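Local coordinates for polyporopepsin (Irpex lacteus, PDB 1WKR), which cleaves peptide bonds as a pepsin-like aspartic endopeptidase of broad specificity with milk-clotting activity, and is here bound by the inhibitor pepstatin, at residues G19-Y27 and L40-T51; L217-Y228 and L291-S300. All coordinates share one frame; numbering follows the deposited sequence.

The two contacts sit in different lobes of a pepsin-type fold. Contact 1 comes first along the chain and closes before contact 2 opens; their centres lie about 38 Å apart, on opposite sides of the centre of the chain, and their nearest atoms are about 20 Å apart. Contact 1 belongs to the N-terminal lobe, where the loop following strand 39-40 lies along the hairpin of strands 14-20 and 25-32, well away from the catalytic aspartates. Contact 2 belongs to the C-terminal lobe and pairs strand 218-220 with strand 289-295; the side chain of Leu219 lies about 8 Å from that of catalytic Asp212. Strands 39-40 and 218-220 each follow a catalytic aspartate, Asp32 and Asp212, consistent with the internal duplication of this family.

Contact 1: G19-Y27 and L40-T51; sequences GVGSPATTY and LGADKSYVKTST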
ATOM      1  N   GLY A  19     -19.191   0.931   2.427  1.00  5.69           N
ATOM      2  CA  GLY A  19     -20.594   0.907   1.953  1.00  5.98           C
ATOM      3  C   GLY A  19     -20.755   1.711   0.710  1.00  6.58           C
ATOM      4  O   GLY A  19     -20.153   2.788   0.537  1.00  7.15           O
ATOM      5  N   VAL A  20     -21.577   1.222  -0.222  1.00  6.46           N
ATOM      6  CA  VAL A  20     -21.903   1.921  -1.436  1.00  7.06           C
ATOM      7  C   VAL A  20     -23.416   1.848  -1.634  1.00  6.54           C
ATOM      8  O   VAL A  20     -23.994   0.740  -1.576  1.00  6.95           O
ATOM      9  CB  VAL A  20     -21.172   1.348  -2.644  1.00  6.40           C
ATOM     10  CG1 VAL A  20     -21.524   2.196  -3.876  1.00  7.90           C
ATOM     11  CG2 VAL A  20     -19.621   1.325  -2.410  1.00  6.82           C
ATOM     12  N   GLY A  21     -23.995   3.005  -1.826  1.00  6.33           N
ATOM     13  CA  GLY A  21     -25.488   3.126  -2.091  1.00  7.14           C
ATOM     14  C   GLY A  21     -26.225   3.550  -0.816  1.00  8.36           C
ATOM     15  O   GLY A  21     -25.718   3.671   0.266  1.00  8.84           O
ATOM     16  N   SER A  22     -27.512   3.664  -1.076  1.00  9.71           N
ATOM     17  CA  SER A  22     -28.524   3.921   0.007  1.00 11.01           C
ATOM     18  C   SER A  22     -29.798   3.215  -0.350  1.00 10.82           C
ATOM     19  O   SER A  22     -30.519   3.655  -1.283  1.00 11.17           O
ATOM     20  CB  SER A  22     -28.789   5.406   0.114  1.00 13.87           C
ATOM     21  OG  SER A  22     -29.671   5.667   1.173  1.00 17.27           O
ATOM     22  N   PRO A  23     -30.076   2.134   0.313  1.00 11.16           N
ATOM     23  CA  PRO A  23     -29.370   1.548   1.453  1.00 11.53           C
ATOM     24  C   PRO A  23     -27.977   0.967   0.933  1.00 10.59           C
ATOM     25  O   PRO A  23     -27.855   0.574  -0.209  1.00 11.32           O
ATOM     26  CB  PRO A  23     -30.259   0.401   1.907  1.00 13.22           C
ATOM     27  CG  PRO A  23     -30.986   0.080   0.774  1.00 14.44           C
ATOM     28  CD  PRO A  23     -31.302   1.344  -0.004  1.00 12.35           C
ATOM     29  N   ALA A  24     -27.054   0.966   1.855  1.00 10.51           N
ATOM     30  CA  ALA A  24     -25.625   0.620   1.485  1.00  9.76           C
ATOM     31  C   ALA A  24     -25.454  -0.924   1.450  1.00 10.34           C
ATOM     32  O   ALA A  24     -25.892  -1.638   2.329  1.00 12.71           O
ATOM     33  CB  ALA A  24     -24.684   1.238   2.503  1.00 11.31           C
ATOM     34  N   THR A  25     -24.768  -1.329   0.395  1.00  7.99           N
ATOM     35  CA  THR A  25     -24.215  -2.691   0.345  1.00  7.70           C
ATOM     36  C   THR A  25     -22.743  -2.557   0.744  1.00  7.06           C
ATOM     37  O   THR A  25     -22.067  -1.638   0.314  1.00  7.04           O
ATOM     38  CB  THR A  25     -24.356  -3.260  -1.092  1.00  7.51           C
ATOM     39  OG1 THR A  25     -25.782  -3.498  -1.307  1.00  8.91           O
ATOM     40  CG2 THR A  25     -23.667  -4.609  -1.255  1.00  8.50           C
ATOM     41  N   THR A  26     -22.246  -3.512   1.528  1.00  7.35           N
ATOM     42  CA  THR A  26     -20.848  -3.519   1.893  1.00  7.83           C
ATOM     43  C   THR A  26     -19.986  -4.283   0.942  1.00  6.68           C
ATOM     44  O   THR A  26     -20.300  -5.418   0.524  1.00  8.14           O
ATOM     45  CB  THR A  26     -20.730  -4.187   3.254  1.00  8.25           C
ATOM     46  OG1 THR A  26     -21.409  -3.362   4.228  1.00 11.59           O
ATOM     47  CG2 THR A  26     -19.238  -4.202   3.733  1.00  9.68           C
ATOM     48  N   TYR A  27     -18.838  -3.686   0.562  1.00  5.69           N
ATOM     49  CA  TYR A  27     -17.858  -4.294  -0.291  1.00  6.28           C
ATOM     50  C   TYR A  27     -16.527  -4.269   0.479  1.00  5.83           C
ATOM     51  O   TYR A  27     -16.225  -3.324   1.225  1.00  7.05           O
ATOM     52  CB  TYR A  27     -17.681  -3.501  -1.589  1.00  6.80           C
ATOM     53  CG  TYR A  27     -18.986  -3.417  -2.381  1.00  5.60           C
ATOM     54  CD1 TYR A  27     -19.941  -2.465  -2.048  1.00  6.26           C
ATOM     55  CD2 TYR A  27     -19.245  -4.291  -3.415  1.00  7.22           C
ATOM     56  CE1 TYR A  27     -21.138  -2.364  -2.736  1.00  7.30           C
ATOM     57  CE2 TYR A  27     -20.497  -4.205  -4.157  1.00  7.32           C
ATOM     58  CZ  TYR A  27     -21.335  -3.235  -3.755  1.00  6.33           C
ATOM     59  OH  TYR A  27     -22.567  -3.109  -4.489  1.00  8.79           O
ATOM     60  N   LEU A  40     -15.270  -1.268  -7.677  1.00  5.15           N
ATOM     61  CA  LEU A  40     -15.814  -2.519  -7.153  1.00  5.02           C
ATOM     62  C   LEU A  40     -16.310  -3.374  -8.346  1.00  5.10           C
ATOM     63  O   LEU A  40     -16.313  -2.919  -9.494  1.00  5.61           O
ATOM     64  CB  LEU A  40     -16.938  -2.256  -6.112  1.00  6.18           C
ATOM     65  CG  LEU A  40     -18.120  -1.435  -6.605  1.00  6.06           C
ATOM     66  CD1 LEU A  40     -19.180  -2.283  -7.378  1.00  7.65           C
ATOM     67  CD2 LEU A  40     -18.791  -0.797  -5.387  1.00  6.76           C
ATOM     68  N   GLY A  41     -16.693  -4.606  -8.047  1.00  6.13           N
ATOM     69  CA  GLY A  41     -17.245  -5.501  -9.102  1.00  7.21           C
ATOM     70  C   GLY A  41     -16.385  -6.690  -9.287  1.00  7.84           C
ATOM     71  O   GLY A  41     -16.724  -7.543 -10.181  1.00  9.52           O
ATOM     72  N   ALA A  42     -15.255  -6.876  -8.595  1.00  7.88           N
ATOM     73  CA  ALA A  42     -14.457  -8.106  -8.718  1.00  9.22           C
ATOM     74  C   ALA A  42     -15.084  -9.266  -8.077  1.00  9.67           C
ATOM     75  O   ALA A  42     -14.624 -10.462  -8.309  1.00 11.18           O
ATOM     76  CB  ALA A  42     -13.028  -7.879  -8.149  1.00  8.27           C
ATOM     77  N   ASP A  43     -16.055  -9.114  -7.240  1.00  7.97           N
ATOM     78  CA  ASP A  43     -16.760 -10.263  -6.544  1.00  9.12           C
ATOM     79  C   ASP A  43     -18.231  -9.934  -6.539  1.00  8.53           C
ATOM     80  O   ASP A  43     -18.944 -10.216  -7.550  1.00  8.55           O
ATOM     81  CB  ASP A  43     -16.167 -10.535  -5.234  1.00  9.61           C
ATOM     82  CG  ASP A  43     -16.815 -11.727  -4.523  1.00  9.78           C
ATOM     83  OD1 ASP A  43     -17.664 -12.366  -5.144  1.00 12.43           O
ATOM     84  OD2 ASP A  43     -16.511 -11.979  -3.319  1.00 14.15           O
ATOM     85  N   LYS A  44     -18.734  -9.309  -5.493  1.00  6.61           N
ATOM     86  CA  LYS A  44     -20.183  -8.940  -5.425  1.00  7.01           C
ATOM     87  C   LYS A  44     -20.525  -8.060  -6.605  1.00  6.98           C
ATOM     88  O   LYS A  44     -19.829  -7.109  -6.998  1.00  8.09           O
ATOM     89  CB  LYS A  44     -20.410  -8.116  -4.179  1.00  7.51           C
ATOM     90  CG  LYS A  44     -20.181  -8.914  -2.901  1.00  9.74           C
ATOM     91  CD  LYS A  44     -20.290  -7.941  -1.654  1.00 11.89           C
ATOM     92  CE  LYS A  44     -20.221  -8.560  -0.325  0.25 13.60           C
ATOM     93  NZ  LYS A  44     -21.142  -8.137   0.627  0.25 11.03           N
ATOM     94  N   SER A  45     -21.739  -8.255  -7.187  1.00  6.89           N
ATOM     95  CA  SER A  45     -22.265  -7.387  -8.212  1.00  7.46           C
ATOM     96  C   SER A  45     -22.552  -5.994  -7.560  1.00  6.79           C
ATOM     97  O   SER A  45     -22.944  -5.907  -6.419  1.00  7.00           O
ATOM     98  CB  SER A  45     -23.582  -7.949  -8.730  1.00  7.69           C
ATOM     99  OG  SER A  45     -23.365  -9.228  -9.295  1.00  9.16           O
ATOM    100  N   TYR A  46     -22.429  -5.000  -8.424  1.00  6.02           N
ATOM    101  CA  TYR A  46     -22.792  -3.623  -8.023  1.00  6.29           C
ATOM    102  C   TYR A  46     -24.309  -3.554  -7.795  1.00  6.24           C
ATOM    103  O   TYR A  46     -25.089  -3.747  -8.729  1.00  8.63           O
ATOM    104  CB  TYR A  46     -22.404  -2.657  -9.109  1.00  6.31           C
ATOM    105  CG  TYR A  46     -22.686  -1.194  -8.865  1.00  5.56           C
ATOM    106  CD1 TYR A  46     -22.608  -0.629  -7.596  1.00  5.25           C
ATOM    107  CD2 TYR A  46     -22.982  -0.361  -9.944  1.00  6.20           C
ATOM    108  CE1 TYR A  46     -22.850   0.726  -7.402  1.00  6.05           C
ATOM    109  CE2 TYR A  46     -23.212   0.982  -9.750  1.00  5.14           C
ATOM    110  CZ  TYR A  46     -23.133   1.491  -8.518  1.00  5.41           C
ATOM    111  OH  TYR A  46     -23.335   2.883  -8.395  1.00  6.78           O
ATOM    112  N   VAL A  47     -24.699  -3.231  -6.584  1.00  6.20           N
ATOM    113  CA  VAL A  47     -26.148  -3.071  -6.230  1.00  6.87           C
ATOM    114  C   VAL A  47     -26.503  -1.630  -6.448  1.00  5.82           C
ATOM    115  O   VAL A  47     -25.993  -0.699  -5.723  1.00  7.04           O
ATOM    116  CB  VAL A  47     -26.355  -3.493  -4.832  1.00  6.80           C
ATOM    117  CG1 VAL A  47     -27.863  -3.304  -4.488  1.00  8.12           C
ATOM    118  CG2 VAL A  47     -25.969  -5.004  -4.685  1.00  7.69           C
ATOM    119  N   LYS A  48     -27.331  -1.317  -7.427  1.00  6.50           N
ATOM    120  CA  LYS A  48     -27.681   0.039  -7.825  1.00  6.87           C
ATOM    121  C   LYS A  48     -28.876   0.507  -7.033  1.00  7.78           C
ATOM    122  O   LYS A  48     -29.975  -0.106  -7.023  1.00  9.58           O
ATOM    123  CB  LYS A  48     -28.007   0.071  -9.314  1.00  7.37           C
ATOM    124  CG  LYS A  48     -26.717  -0.196 -10.108  1.00  8.41           C
ATOM    125  CD  LYS A  48     -27.032  -0.071 -11.638  1.00  9.38           C
ATOM    126  CE  LYS A  48     -25.756  -0.337 -12.471  1.00 10.05           C
ATOM    127  NZ  LYS A  48     -26.096  -0.213 -13.931  1.00 12.54           N
ATOM    128  N   THR A  49     -28.729   1.609  -6.310  1.00  8.67           N
ATOM    129  CA  THR A  49     -29.774   2.217  -5.526  1.00  7.86           C
ATOM    130  C   THR A  49     -29.988   3.598  -6.036  1.00  8.55           C
ATOM    131  O   THR A  49     -29.423   4.063  -7.009  1.00  9.21           O
ATOM    132  CB  THR A  49     -29.379   2.272  -4.031  1.00  7.80           C
ATOM    133  OG1 THR A  49     -28.222   3.163  -3.882  1.00  7.79           O
ATOM    134  CG2 THR A  49     -29.012   0.910  -3.503  1.00  9.74           C
ATOM    135  N   SER A  50     -30.864   4.372  -5.291  1.00  8.83           N
ATOM    136  CA  SER A  50     -31.217   5.653  -5.819  1.00 10.38           C
ATOM    137  C   SER A  50     -30.114   6.704  -5.847  1.00  9.97           C
ATOM    138  O   SER A  50     -30.135   7.652  -6.580  1.00 11.24           O
ATOM    139  CB  SER A  50     -32.345   6.296  -4.944  1.00 10.70           C
ATOM    140  OG  SER A  50     -31.878   6.572  -3.634  1.00 15.16           O
ATOM    141  N   THR A  51     -29.006   6.415  -5.096  1.00  8.60           N
ATOM    142  CA  THR A  51     -27.872   7.343  -5.085  1.00  8.81           C
ATOM    143  C   THR A  51     -26.854   7.010  -6.252  1.00  9.01           C
ATOM    144  O   THR A  51     -25.911   7.770  -6.419  1.00  9.96           O
ATOM    145  CB  THR A  51     -27.128   7.261  -3.776  1.00  9.51           C
ATOM    146  OG1 THR A  51     -26.849   5.940  -3.396  1.00  8.02           O
ATOM    147  CG2 THR A  51     -27.990   7.903  -2.599  1.00 10.08           C
TER
HETATM  148  O   HOH W   1     -23.858  -0.702  -4.021  1.00 10.90           O
HETATM  149  O   HOH W   2     -32.220   5.936  -1.051  1.00 30.85           O
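Chi1 of -60° sets CG of Tyr27 beside its backbone N and carries the ring across to segment 40-51, where Leu40, its CG held between backbone N and carbonyl carbon (chi1 58°), lays a methyl over it. Leu40 CD2 stands 3.7 Å from the centroid of the Tyr27 ring, almost exactly on its normal, a CH-pi contact centred on the face. The same methyl meets Val20 CG2 tip to tip at 3.7 Å. At the far end of the ring, Tyr27 OH accepts a nearly straight bond from Val47 N (3.0 Å) and donates to a water at 2.8 Å; that water in turn donates to Val20 O and Val47 O, tying hairpin and loop together. Strands 14-20 and 25-32 form a beta-hairpin of the pepsin-type N-terminal lobe, closed by the hydrogen-bonded pair Val20 and Thr25, with a cis peptide before Pro23 in its turn, and the loop leaving strand 39-40 runs along it. A leucine in place of Tyr27 has no hydroxyl, so Val47 N would probably lose its acceptor and the bridging water one of its three partners. Lys44 passes obliquely by the ring with its CB and reaches Thr26 O through NZ (2.8 Å). Near the turn, Thr49 OG1 takes the N-H of Ser22 at 2.9 Å and lies 3.3 Å from Gly21 CA, where a beta carbon would clash with it. Thr51 packs its CG2 on Ser22 CB, while its hydroxyl bonds to Asp75, the residue that also holds the hydroxyl of Tyr46.

Contact 2: L217-Y228 and L291-S300; sequences LTLIASDAFAKY and LIVGDLGSDS
Strands 218-220 and 293-295 run parallel, their short axes 41° apart, with Thr218 opposite Val293 and Leu219 opposite Gly294. Thr218 N gives to Ile292 O, Gly294 N to Thr218 O, Ile220 N to Gly294 O, and Leu296 N to Ile220 O (2.9 Å). Gly294 suits its place, since a beta carbon there would run into Leu219 CD2. Beyond the strands, Ser222 N bonds to Ser298 O as helix 222-232 begins.

The helix then folds back over strand 293-295. With CG anti to the backbone N (chi1 -172°), Phe225 lays its ring against Asp295, whose CB stands over one face, 3.8 Å from the centroid; Tyr228 receives Val293 CG1 likewise at 3.9 Å. Asp295 OD1 is gripped twice: Ser222 OG donates to its syn lone pair (2.7 Å), while Gly297 N comes in on the anti side, tilted 33° from the carboxylate plane, closing an Asx turn. A water joins Asp295 OD2 to Ser222 O. Asp223 clasps Ser300 with both carboxylate oxygens, OD1 accepting from Ser300 N (2.8 Å) and OD2 from Ser300 OG (2.6 Å), both on the syn side and somewhat out of plane.

Leu217 and Leu219 also pack on the bound peptide. With strand 306-308 antiparallel to it and parallel to 207-211, which leads into catalytic Asp212, strand 218-220 belongs to the psi-shaped motif of the C-terminal lobe in pepsin-like proteases, and strand 289-295 extends it.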
ATOM      1  N   LEU A 217       5.320  -6.901  -1.114  1.00  3.64           N
ATOM      2  CA  LEU A 217       6.718  -7.003  -0.767  1.00  3.56           C
ATOM      3  C   LEU A 217       7.368  -5.619  -0.630  1.00  3.33           C
ATOM      4  O   LEU A 217       6.801  -4.608  -1.023  1.00  4.48           O
ATOM      5  CB  LEU A 217       7.449  -7.832  -1.861  1.00  4.35           C
ATOM      6  CG  LEU A 217       6.948  -9.268  -1.999  1.00  4.26           C
ATOM      7  CD1 LEU A 217       7.856 -10.043  -2.956  1.00  5.56           C
ATOM      8  CD2 LEU A 217       6.848 -10.047  -0.671  1.00  5.25           C
ATOM      9  N   THR A 218       8.552  -5.611  -0.024  1.00  3.64           N
ATOM     10  CA  THR A 218       9.396  -4.450  -0.014  1.00  3.48           C
ATOM     11  C   THR A 218      10.313  -4.589  -1.225  1.00  3.55           C
ATOM     12  O   THR A 218      11.265  -5.450  -1.186  1.00  4.42           O
ATOM     13  CB  THR A 218      10.106  -4.356   1.328  1.00  3.95           C
ATOM     14  OG1 THR A 218       9.098  -4.170   2.347  1.00  5.01           O
ATOM     15  CG2 THR A 218      11.070  -3.174   1.426  1.00  5.68           C
ATOM     16  N   LEU A 219       9.992  -3.933  -2.312  1.00  3.60           N
ATOM     17  CA  LEU A 219      10.676  -4.160  -3.576  1.00  4.36           C
ATOM     18  C   LEU A 219      11.764  -3.143  -3.799  1.00  3.79           C
ATOM     19  O   LEU A 219      11.595  -1.933  -3.545  1.00  4.63           O
ATOM     20  CB  LEU A 219       9.672  -4.088  -4.750  1.00  5.04           C
ATOM     21  CG  LEU A 219       8.554  -5.130  -4.761  1.00  3.48           C
ATOM     22  CD1 LEU A 219       7.638  -4.877  -5.985  1.00  5.98           C
ATOM     23  CD2 LEU A 219       9.150  -6.533  -4.802  1.00  5.36           C
ATOM     24  N   ILE A 220      12.892  -3.625  -4.306  1.00  3.44           N
ATOM     25  CA  ILE A 220      14.046  -2.751  -4.601  1.00  3.63           C
ATOM     26  C   ILE A 220      14.584  -3.019  -5.971  1.00  3.19           C
ATOM     27  O   ILE A 220      14.458  -4.137  -6.504  1.00  4.23           O
ATOM     28  CB  ILE A 220      15.152  -2.904  -3.477  1.00  3.90           C
ATOM     29  CG1 ILE A 220      15.671  -4.364  -3.406  1.00  4.41           C
ATOM     30  CG2 ILE A 220      14.565  -2.462  -2.151  1.00  5.37           C
ATOM     31  CD1 ILE A 220      16.757  -4.554  -2.347  1.00  5.04           C
ATOM     32  N   ALA A 221      15.168  -1.997  -6.566  1.00  3.49           N
ATOM     33  CA  ALA A 221      15.721  -2.108  -7.923  1.00  3.74           C
ATOM     34  C   ALA A 221      16.628  -3.324  -8.073  1.00  4.44           C
ATOM     35  O   ALA A 221      17.256  -3.732  -7.113  1.00  4.71           O
ATOM     36  CB  ALA A 221      16.511  -0.841  -8.276  1.00  5.24           C
ATOM     37  N   SER A 222      16.685  -3.858  -9.276  1.00  4.28           N
ATOM     38  CA  SER A 222      17.375  -5.153  -9.476  1.00  4.24           C
ATOM     39  C   SER A 222      18.800  -5.179  -9.072  1.00  4.90           C
ATOM     40  O   SER A 222      19.269  -6.186  -8.547  1.00  4.87           O
ATOM     41  CB  SER A 222      17.233  -5.525 -10.996  1.00  4.87           C
ATOM     42  OG  SER A 222      15.866  -5.575 -11.377  1.00  5.19           O
ATOM     43  N   ASP A 223      19.542  -4.083  -9.321  1.00  4.73           N
ATOM     44  CA  ASP A 223      20.905  -4.030  -8.876  1.00  4.97           C
ATOM     45  C   ASP A 223      21.054  -4.007  -7.377  1.00  5.04           C
ATOM     46  O   ASP A 223      21.983  -4.596  -6.785  1.00  6.05           O
ATOM     47  CB  ASP A 223      21.636  -2.804  -9.529  1.00  6.31           C
ATOM     48  CG  ASP A 223      20.871  -1.502  -9.448  1.00  7.22           C
ATOM     49  OD1 ASP A 223      19.661  -1.416  -9.715  1.00  6.97           O
ATOM     50  OD2 ASP A 223      21.466  -0.442  -9.099  1.00 11.72           O
ATOM     51  N   ALA A 224      20.089  -3.373  -6.656  1.00  5.14           N
ATOM     52  CA  ALA A 224      20.049  -3.398  -5.202  1.00  4.97           C
ATOM     53  C   ALA A 224      19.637  -4.761  -4.682  1.00  4.68           C
ATOM     54  O   ALA A 224      20.212  -5.244  -3.692  1.00  4.77           O
ATOM     55  CB  ALA A 224      19.028  -2.347  -4.755  1.00  4.97           C
ATOM     56  N   PHE A 225      18.699  -5.429  -5.363  1.00  3.91           N
ATOM     57  CA  PHE A 225      18.317  -6.791  -4.985  1.00  4.26           C
ATOM     58  C   PHE A 225      19.466  -7.726  -5.095  1.00  3.98           C
ATOM     59  O   PHE A 225      19.686  -8.584  -4.221  1.00  4.98           O
ATOM     60  CB  PHE A 225      17.166  -7.257  -5.919  1.00  4.41           C
ATOM     61  CG  PHE A 225      16.571  -8.562  -5.515  1.00  4.52           C
ATOM     62  CD1 PHE A 225      15.775  -8.686  -4.389  1.00  5.13           C
ATOM     63  CD2 PHE A 225      16.824  -9.689  -6.317  1.00  5.42           C
ATOM     64  CE1 PHE A 225      15.212  -9.882  -4.058  1.00  6.08           C
ATOM     65  CE2 PHE A 225      16.245 -10.894  -5.936  1.00  7.35           C
ATOM     66  CZ  PHE A 225      15.408 -11.001  -4.837  1.00  6.48           C
ATOM     67  N   ALA A 226      20.338  -7.617  -6.136  1.00  5.14           N
ATOM     68  CA  ALA A 226      21.540  -8.459  -6.194  1.00  5.75           C
ATOM     69  C   ALA A 226      22.423  -8.209  -5.051  1.00  5.12           C
ATOM     70  O   ALA A 226      23.013  -9.146  -4.479  1.00  5.73           O
ATOM     71  CB  ALA A 226      22.247  -8.152  -7.542  1.00  7.39           C
ATOM     72  N   LYS A 227      22.611  -6.957  -4.625  1.00  4.95           N
ATOM     73  CA  LYS A 227      23.474  -6.637  -3.444  1.00  4.92           C
ATOM     74  C   LYS A 227      22.881  -7.264  -2.189  1.00  5.09           C
ATOM     75  O   LYS A 227      23.632  -7.766  -1.313  1.00  5.10           O
ATOM     76  CB  LYS A 227      23.604  -5.139  -3.239  1.00  5.40           C
ATOM     77  CG  LYS A 227      24.470  -4.511  -4.364  1.00  6.46           C
ATOM     78  CD  LYS A 227      24.561  -2.959  -4.123  1.00  9.62           C
ATOM     79  CE  LYS A 227      25.203  -2.369  -5.390  1.00 10.83           C
ATOM     80  NZ  LYS A 227      25.299  -0.883  -5.216  1.00 15.27           N
ATOM     81  N   TYR A 228      21.549  -7.209  -2.042  1.00  4.45           N
ATOM     82  CA  TYR A 228      20.892  -7.786  -0.854  1.00  4.55           C
ATOM     83  C   TYR A 228      21.032  -9.315  -0.823  1.00  4.96           C
ATOM     84  O   TYR A 228      21.287  -9.898   0.252  1.00  5.14           O
ATOM     85  CB  TYR A 228      19.445  -7.370  -0.909  1.00  4.82           C
ATOM     86  CG  TYR A 228      18.602  -7.908   0.233  1.00  4.63           C
ATOM     87  CD1 TYR A 228      18.736  -7.355   1.517  1.00  5.09           C
ATOM     88  CD2 TYR A 228      17.731  -8.976   0.067  1.00  5.31           C
ATOM     89  CE1 TYR A 228      17.954  -7.821   2.592  1.00  4.87           C
ATOM     90  CE2 TYR A 228      16.961  -9.438   1.143  1.00  4.85           C
ATOM     91  CZ  TYR A 228      17.057  -8.862   2.345  1.00  4.81           C
ATOM     92  OH  TYR A 228      16.286  -9.366   3.377  1.00  5.39           O
ATOM     93  N   LEU A 291      12.036 -14.501   2.634  1.00  4.89           N
ATOM     94  CA  LEU A 291      12.216 -13.059   2.755  1.00  4.63           C
ATOM     95  C   LEU A 291      11.190 -12.289   2.004  1.00  4.03           C
ATOM     96  O   LEU A 291      10.732 -12.690   0.908  1.00  5.37           O
ATOM     97  CB  LEU A 291      13.600 -12.637   2.347  1.00  5.05           C
ATOM     98  CG  LEU A 291      14.771 -13.398   2.987  1.00  4.61           C
ATOM     99  CD1 LEU A 291      16.096 -12.825   2.558  1.00  5.74           C
ATOM    100  CD2 LEU A 291      14.612 -13.403   4.513  1.00  4.94           C
ATOM    101  N   ILE A 292      10.829 -11.109   2.541  1.00  4.18           N
ATOM    102  CA  ILE A 292       9.833 -10.239   1.894  1.00  3.89           C
ATOM    103  C   ILE A 292      10.450  -9.078   1.146  1.00  4.34           C
ATOM    104  O   ILE A 292       9.713  -8.263   0.611  1.00  4.21           O
ATOM    105  CB  ILE A 292       8.685  -9.822   2.862  1.00  4.42           C
ATOM    106  CG1 ILE A 292       9.180  -9.147   4.168  1.00  4.55           C
ATOM    107  CG2 ILE A 292       7.851 -11.052   3.195  1.00  4.77           C
ATOM    108  CD1 ILE A 292       9.905  -7.844   3.940  1.00  5.11           C
ATOM    109  N   VAL A 293      11.764  -9.023   1.080  1.00  3.70           N
ATOM    110  CA  VAL A 293      12.471  -8.100   0.180  1.00  4.32           C
ATOM    111  C   VAL A 293      12.530  -8.732  -1.168  1.00  4.07           C
ATOM    112  O   VAL A 293      13.048  -9.877  -1.293  1.00  4.72           O
ATOM    113  CB  VAL A 293      13.871  -7.744   0.733  1.00  5.31           C
ATOM    114  CG1 VAL A 293      14.624  -6.874  -0.274  1.00  5.92           C
ATOM    115  CG2 VAL A 293      13.728  -7.039   2.064  1.00  8.33           C
ATOM    116  N   GLY A 294      12.001  -8.086  -2.182  1.00  4.18           N
ATOM    117  CA  GLY A 294      11.931  -8.609  -3.549  1.00  4.51           C
ATOM    118  C   GLY A 294      12.486  -7.719  -4.582  1.00  4.47           C
ATOM    119  O   GLY A 294      12.867  -6.570  -4.280  1.00  4.81           O
ATOM    120  N   ASP A 295      12.515  -8.194  -5.803  1.00  4.61           N
ATOM    121  CA  ASP A 295      13.071  -7.489  -6.939  1.00  5.27           C
ATOM    122  C   ASP A 295      11.993  -6.682  -7.587  1.00  4.73           C
ATOM    123  O   ASP A 295      10.962  -7.236  -8.042  1.00  5.80           O
ATOM    124  CB  ASP A 295      13.680  -8.515  -7.919  1.00  4.76           C
ATOM    125  CG  ASP A 295      14.610  -7.887  -8.952  1.00  5.85           C
ATOM    126  OD1 ASP A 295      14.419  -6.745  -9.355  1.00  5.53           O
ATOM    127  OD2 ASP A 295      15.646  -8.540  -9.328  1.00  6.76           O
ATOM    128  N   LEU A 296      12.165  -5.353  -7.710  1.00  4.42           N
ATOM    129  CA  LEU A 296      11.232  -4.503  -8.428  1.00  4.67           C
ATOM    130  C   LEU A 296      11.112  -4.875  -9.924  1.00  4.33           C
ATOM    131  O   LEU A 296      10.108  -4.550 -10.531  1.00  5.30           O
ATOM    132  CB  LEU A 296      11.704  -3.052  -8.266  1.00  4.65           C
ATOM    133  CG  LEU A 296      10.859  -1.959  -8.894  1.00  4.89           C
ATOM    134  CD1 LEU A 296       9.410  -1.961  -8.369  1.00  6.51           C
ATOM    135  CD2 LEU A 296      11.520  -0.609  -8.665  1.00  7.14           C
ATOM    136  N   GLY A 297      12.186  -5.432 -10.484  1.00  4.38           N
ATOM    137  CA  GLY A 297      12.109  -5.817 -11.888  1.00  4.92           C
ATOM    138  C   GLY A 297      12.587  -4.766 -12.821  1.00  5.10           C
ATOM    139  O   GLY A 297      12.345  -4.861 -14.063  1.00  5.56           O
ATOM    140  N   SER A 298      13.285  -3.771 -12.326  1.00  4.89           N
ATOM    141  CA  SER A 298      13.898  -2.675 -13.084  1.00  5.29           C
ATOM    142  C   SER A 298      15.148  -2.202 -12.360  1.00  5.25           C
ATOM    143  O   SER A 298      15.189  -2.303 -11.113  1.00  4.58           O
ATOM    144  CB  SER A 298      12.909  -1.500 -13.329  1.00  5.88           C
ATOM    145  OG  SER A 298      12.345  -1.089 -12.123  1.00  8.18           O
ATOM    146  N   ASP A 299      16.131  -1.667 -13.071  1.00  5.97           N
ATOM    147  CA  ASP A 299      17.343  -1.208 -12.496  1.00  5.89           C
ATOM    148  C   ASP A 299      17.158   0.190 -11.914  1.00  5.79           C
ATOM    149  O   ASP A 299      16.261   0.954 -12.317  1.00  6.04           O
ATOM    150  CB  ASP A 299      18.433  -1.091 -13.564  1.00  7.46           C
ATOM    151  CG  ASP A 299      18.858  -2.446 -14.072  1.00  9.49           C
ATOM    152  OD1 ASP A 299      18.724  -3.450 -13.429  1.00 10.89           O
ATOM    153  OD2 ASP A 299      19.474  -2.454 -15.179  1.00 13.64           O
ATOM    154  N   SER A 300      18.013   0.529 -10.969  1.00  5.35           N
ATOM    155  CA  SER A 300      17.992   1.891 -10.402  1.00  5.31           C
ATOM    156  C   SER A 300      18.331   2.934 -11.439  1.00  5.48           C
ATOM    157  O   SER A 300      18.977   2.622 -12.450  1.00  5.72           O
ATOM    158  CB  SER A 300      19.005   1.948  -9.211  1.00  5.15           C
ATOM    159  OG  SER A 300      20.317   1.815  -9.665  1.00  7.00           O
TER
HETATM  160  O   HOH W   3      18.396  -8.576  -9.476  1.00  7.09           O